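Long-range contacts in glycerol dehydrogenase (Schizosaccharomyces pombe, PDB 1TA9), which catalyses the NAD(+)-dependent oxidation of glycerol to dihydroxyacetone, with a bound zinc ion that is probably catalytic, and serves the assimilation of glycerol: residues A312-I317 / G340-Q344; A316-M321 / V387-T391. All coordinates share one frame; numbering follows the deposited sequence.

Contact 1 of 2, residues A312-I317 / G340-Q344; sequences AAAHAI and GTLVQ. With ZN (zinc ion), chain I.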
loop_
_atom_site.group_PDB
_atom_site.type_symbol
_atom_site.label_atom_id
_atom_site.label_comp_id
_atom_site.label_asym_id
_atom_site.label_seq_id
_atom_site.Cartn_x
_atom_site.Cartn_y
_atom_site.Cartn_z
ATOM N N ALA B 312 22.208 -27.057 -1.640
ATOM C CA ALA B 312 21.027 -27.902 -1.703
ATOM C C ALA B 312 20.929 -28.620 -3.047
ATOM O O ALA B 312 21.885 -29.265 -3.483
ATOM C CB ALA B 312 19.771 -27.065 -1.445
ATOM N N ALA B 313 19.781 -28.506 -3.709
ATOM C CA ALA B 313 19.586 -29.176 -4.989
ATOM C C ALA B 313 20.389 -28.586 -6.144
ATOM O O ALA B 313 20.959 -29.328 -6.943
ATOM C CB ALA B 313 18.107 -29.193 -5.349
ATOM N N ALA B 314 20.433 -27.260 -6.235
ATOM C CA ALA B 314 21.142 -26.595 -7.328
ATOM C C ALA B 314 22.528 -27.170 -7.608
ATOM O O ALA B 314 22.812 -27.603 -8.724
ATOM C CB ALA B 314 21.247 -25.098 -7.051
ATOM N N HIS B 315 23.394 -27.181 -6.602
ATOM C CA HIS B 315 24.739 -27.708 -6.811
ATOM C C HIS B 315 24.782 -29.213 -7.021
ATOM O O HIS B 315 25.629 -29.717 -7.756
ATOM C CB HIS B 315 25.659 -27.288 -5.666
ATOM C CG HIS B 315 26.251 -25.929 -5.865
ATOM N ND1 HIS B 315 25.490 -24.780 -5.845
ATOM C CD2 HIS B 315 27.508 -25.544 -6.184
ATOM C CE1 HIS B 315 26.253 -23.744 -6.149
ATOM N NE2 HIS B 315 27.481 -24.183 -6.359
ATOM N N ALA B 316 23.866 -29.934 -6.387
ATOM C CA ALA B 316 23.816 -31.381 -6.563
ATOM C C ALA B 316 23.481 -31.652 -8.032
ATOM O O ALA B 316 24.026 -32.569 -8.654
ATOM C CB ALA B 316 22.753 -31.981 -5.653
ATOM N N ILE B 317 22.586 -30.839 -8.585
ATOM C CA ILE B 317 22.186 -30.977 -9.980
ATOM C C ILE B 317 23.360 -30.620 -10.886
ATOM O O ILE B 317 23.566 -31.253 -11.924
ATOM C CB ILE B 317 20.971 -30.081 -10.291
ATOM C CG1 ILE B 317 19.775 -30.565 -9.467
ATOM C CG2 ILE B 317 20.647 -30.124 -11.779
ATOM C CD1 ILE B 317 18.603 -29.625 -9.464
ATOM N N GLY B 340 20.900 -25.233 -12.793
ATOM C CA GLY B 340 20.567 -26.070 -11.653
ATOM C C GLY B 340 19.688 -25.357 -10.639
ATOM O O GLY B 340 18.880 -25.989 -9.956
ATOM N N THR B 341 19.849 -24.042 -10.536
ATOM C CA THR B 341 19.050 -23.253 -9.610
ATOM C C THR B 341 17.605 -23.215 -10.109
ATOM O O THR B 341 16.667 -23.293 -9.317
ATOM C CB THR B 341 19.616 -21.820 -9.473
ATOM O OG1 THR B 341 20.958 -21.893 -8.967
ATOM C CG2 THR B 341 18.770 -20.988 -8.506
ATOM N N LEU B 342 17.422 -23.111 -11.424
ATOM C CA LEU B 342 16.075 -23.103 -11.979
ATOM C C LEU B 342 15.441 -24.467 -11.740
ATOM O O LEU B 342 14.237 -24.571 -11.500
ATOM C CB LEU B 342 16.098 -22.797 -13.479
ATOM C CG LEU B 342 16.464 -21.363 -13.885
ATOM C CD1 LEU B 342 16.346 -21.221 -15.402
ATOM C CD2 LEU B 342 15.538 -20.370 -13.192
ATOM N N VAL B 343 16.251 -25.518 -11.806
ATOM C CA VAL B 343 15.733 -26.857 -11.566
ATOM C C VAL B 343 15.278 -26.941 -10.109
ATOM O O VAL B 343 14.231 -27.525 -9.818
ATOM C CB VAL B 343 16.801 -27.947 -11.832
ATOM C CG1 VAL B 343 16.215 -29.328 -11.539
ATOM C CG2 VAL B 343 17.267 -27.882 -13.294
ATOM N N GLN B 344 16.047 -26.355 -9.192
ATOM C CA GLN B 344 15.643 -26.393 -7.785
ATOM C C GLN B 344 14.325 -25.647 -7.614
ATOM O O GLN B 344 13.499 -26.018 -6.785
ATOM C CB GLN B 344 16.698 -25.772 -6.852
ATOM C CG GLN B 344 16.231 -25.809 -5.384
ATOM C CD GLN B 344 17.331 -25.562 -4.370
ATOM O OE1 GLN B 344 18.491 -25.912 -4.594
ATOM N NE2 GLN B 344 16.963 -24.981 -3.228
HETATM ZN ZN ZN I . 29.254 -22.969 -6.814
#
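Gln-344 reaches from helix 333-347 to the first turn of helix 313-322 and takes hold of the backbone at Ala-314. Its CB lies 4.0 Å from CB of Ala-313. With CG anti to the backbone N (chi1 179°) and the chain extended beyond, CG and then CD run along the same methyl, CG at 3.9 Å from Ala-313 CB. At the tip, OE1 accepts the N-H of Ala-314 at 2.9 Å, the donor lying in the carbonyl plane and the N-H...O angle being 157°. Ala-313 N comes to 3.0 Å of the same OE1. In the first turn of a helix the N-H of Ala-314 lacks a carbonyl partner from a preceding turn, so a buried amide oxygen from another helix suits the place. NE2 passes near CB of Ala-312, the N-cap residue, and gives its hydrogen bond to Glu-348.

Small residues let the backbones close in. Gly-340 faces Ala-314 with their CA atoms 4.4 Å apart, and a side chain there would run into the carbonyl oxygen of Ala-314. Ala-314 CA in turn directs a CA-H...O contact at Gly-340 O, 3.5 Å away. Farther along, CG2 of Ile-317 lies 4.1 Å from Gly-340 CA, while the Ala-314 methyl meets OG1 of Thr-341, whose hydrogen bond goes to Val-337 O.

The CB of His-315 leaves the helix away from this interface, and its ring takes no part in it; NE2 binds the zinc ion at 2.2 Å, and ND1 is hydrogen-bonded to Glu-239, which probably fixes the ring's rotation. Asp-232 and His-333 share the metal, an Asp-His-His zinc site in the all-helical domain of an iron-containing alcohol dehydrogenase.

Contact 2 of 2, residues A316-M321 / V387-T391; sequences AIHNGM and VGRAT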
loop_
_atom_site.group_PDB
_atom_site.type_symbol
_atom_site.label_atom_id
_atom_site.label_comp_id
_atom_site.label_asym_id
_atom_site.label_seq_id
_atom_site.Cartn_x
_atom_site.Cartn_y
_atom_site.Cartn_z
ATOM N N ALA B 316 23.866 -29.934 -6.387
ATOM C CA ALA B 316 23.816 -31.381 -6.563
ATOM C C ALA B 316 23.481 -31.652 -8.032
ATOM O O ALA B 316 24.026 -32.569 -8.654
ATOM C CB ALA B 316 22.753 -31.981 -5.653
ATOM N N ILE B 317 22.586 -30.839 -8.585
ATOM C CA ILE B 317 22.186 -30.977 -9.980
ATOM C C ILE B 317 23.360 -30.620 -10.886
ATOM O O ILE B 317 23.566 -31.253 -11.924
ATOM C CB ILE B 317 20.971 -30.081 -10.291
ATOM C CG1 ILE B 317 19.775 -30.565 -9.467
ATOM C CG2 ILE B 317 20.647 -30.124 -11.779
ATOM C CD1 ILE B 317 18.603 -29.625 -9.464
ATOM N N HIS B 318 24.128 -29.609 -10.489
ATOM C CA HIS B 318 25.302 -29.207 -11.256
ATOM C C HIS B 318 26.263 -30.392 -11.346
ATOM O O HIS B 318 26.813 -30.675 -12.412
ATOM C CB HIS B 318 25.998 -28.016 -10.588
ATOM C CG HIS B 318 27.460 -27.908 -10.908
ATOM N ND1 HIS B 318 28.411 -28.716 -10.323
ATOM C CD2 HIS B 318 28.132 -27.092 -11.756
ATOM C CE1 HIS B 318 29.605 -28.403 -10.794
ATOM N NE2 HIS B 318 29.464 -27.420 -11.665
ATOM N N ASN B 319 26.450 -31.088 -10.228
ATOM C CA ASN B 319 27.346 -32.240 -10.194
ATOM C C ASN B 319 26.804 -33.391 -11.037
ATOM O O ASN B 319 27.567 -34.107 -11.684
ATOM C CB ASN B 319 27.565 -32.708 -8.752
ATOM C CG ASN B 319 28.267 -31.665 -7.904
ATOM O OD1 ASN B 319 29.017 -30.836 -8.420
ATOM N ND2 ASN B 319 28.044 -31.713 -6.598
ATOM N N GLY B 320 25.486 -33.564 -11.031
ATOM C CA GLY B 320 24.888 -34.626 -11.822
ATOM C C GLY B 320 25.049 -34.361 -13.310
ATOM O O GLY B 320 25.311 -35.279 -14.089
ATOM N N MET B 321 24.893 -33.097 -13.701
ATOM C CA MET B 321 25.012 -32.681 -15.100
ATOM C C MET B 321 26.371 -33.007 -15.699
ATOM O O MET B 321 26.472 -33.383 -16.866
ATOM C CB MET B 321 24.788 -31.174 -15.234
ATOM C CG MET B 321 23.368 -30.697 -15.017
ATOM S SD MET B 321 23.290 -28.888 -15.147
ATOM C CE MET B 321 23.058 -28.427 -13.441
ATOM N N VAL B 387 21.597 -38.500 -14.615
ATOM C CA VAL B 387 21.908 -37.284 -13.876
ATOM C C VAL B 387 21.146 -37.313 -12.557
ATOM O O VAL B 387 21.681 -36.937 -11.512
ATOM C CB VAL B 387 21.507 -36.015 -14.664
ATOM C CG1 VAL B 387 21.670 -34.782 -13.785
ATOM C CG2 VAL B 387 22.378 -35.877 -15.911
ATOM N N GLY B 388 19.898 -37.768 -12.616
ATOM C CA GLY B 388 19.080 -37.844 -11.422
ATOM C C GLY B 388 19.714 -38.743 -10.381
ATOM O O GLY B 388 19.761 -38.404 -9.197
ATOM N N ARG B 389 20.203 -39.900 -10.818
ATOM C CA ARG B 389 20.845 -40.831 -9.905
ATOM C C ARG B 389 22.099 -40.200 -9.303
ATOM O O ARG B 389 22.348 -40.321 -8.105
ATOM C CB ARG B 389 21.200 -42.138 -10.629
ATOM C CG ARG B 389 20.000 -43.039 -10.927
ATOM C CD ARG B 389 20.447 -44.450 -11.313
ATOM N NE ARG B 389 21.038 -44.506 -12.646
ATOM C CZ ARG B 389 20.335 -44.562 -13.773
ATOM N NH1 ARG B 389 19.010 -44.579 -13.731
ATOM N NH2 ARG B 389 20.955 -44.593 -14.943
ATOM N N ALA B 390 22.887 -39.523 -10.132
ATOM C CA ALA B 390 24.110 -38.875 -9.653
ATOM C C ALA B 390 23.765 -37.768 -8.660
ATOM O O ALA B 390 24.440 -37.586 -7.647
ATOM C CB ALA B 390 24.889 -38.290 -10.831
ATOM N N THR B 391 22.708 -37.028 -8.965
ATOM C CA THR B 391 22.257 -35.934 -8.114
ATOM C C THR B 391 21.843 -36.416 -6.728
ATOM O O THR B 391 22.080 -35.739 -5.726
ATOM C CB THR B 391 21.053 -35.214 -8.753
ATOM O OG1 THR B 391 21.442 -34.663 -10.017
ATOM C CG2 THR B 391 20.543 -34.097 -7.845
#
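Val-387 O is gripped twice by Thr-391, through the backbone N and through OG1, each at 2.7 Å from that oxygen. The hydroxyl approaches from above the carbonyl plane, 45° out of it, and supplements the ordinary helical bond within helix 381-391. Standing beside the backbone N (chi1 -61°), OG1 can turn back to the carbonyl four residues earlier, yet it also lies against the backbone of helix 313-322, 3.8 Å from Ile-317 CA. The methyl CG2 rests on CB of Ala-316 at 3.8 Å and also touches Ile-317 CG1. Thus threonine suits the place: one branch caters for a polar atom in a buried interface, the other is apolar. A valine in its place would probably leave Val-387 O with the backbone N-H as the one remaining donor of the two and set a methyl against the backbone at Ala-316 and Gly-320.

Gly-320 brings the backbones together, its CA 4.5 Å from that of Val-387; a side chain here would strike both Thr-391 OG1 and Val-387 O. The bare backbone instead receives methyl groups. Val-387 CG1 presses on Gly-320 C at 3.4 Å and on the adjoining N of Met-321, CG2 lies by Gly-320 O, and Ala-390 CB sits 3.8 Å from Gly-320 CA.

On another flank of helix 313-322, His-318 ND1 donates to Asn-319 OD1 at 2.9 Å, and its ring meets that of the zinc ligand His-333 edge-to-face. Asn-319 ND2 is hydrogen-bonded to Glu-396 OE2. The two helices therefore meet through methyls, backbone and a hydroxyl bonded within its own helix, and the fit depends on shape rather than on bonds between them.

Overall arrangement
The two contacts are neighbours, their centres 9 Å apart, and both use helix 313-322. Contact 1 joins its start to helix 333-347, the helix that begins with His-333; contact 2 joins its later turns to helix 381-391, farther along the chain. They share Ala-316 and Ile-317, and Met-321 CE packs on Gly-340 CA at 3.9 Å. Helix 407-428 touches the partner helices of both, Val-343 in one and Val-387 and Thr-391 in the other. Helix 313-322 thus packs obliquely against two neighbours on different flanks within the helical part of the chain, apart from the parallel sheet, and it carries the zinc ligand His-315 in this packed setting.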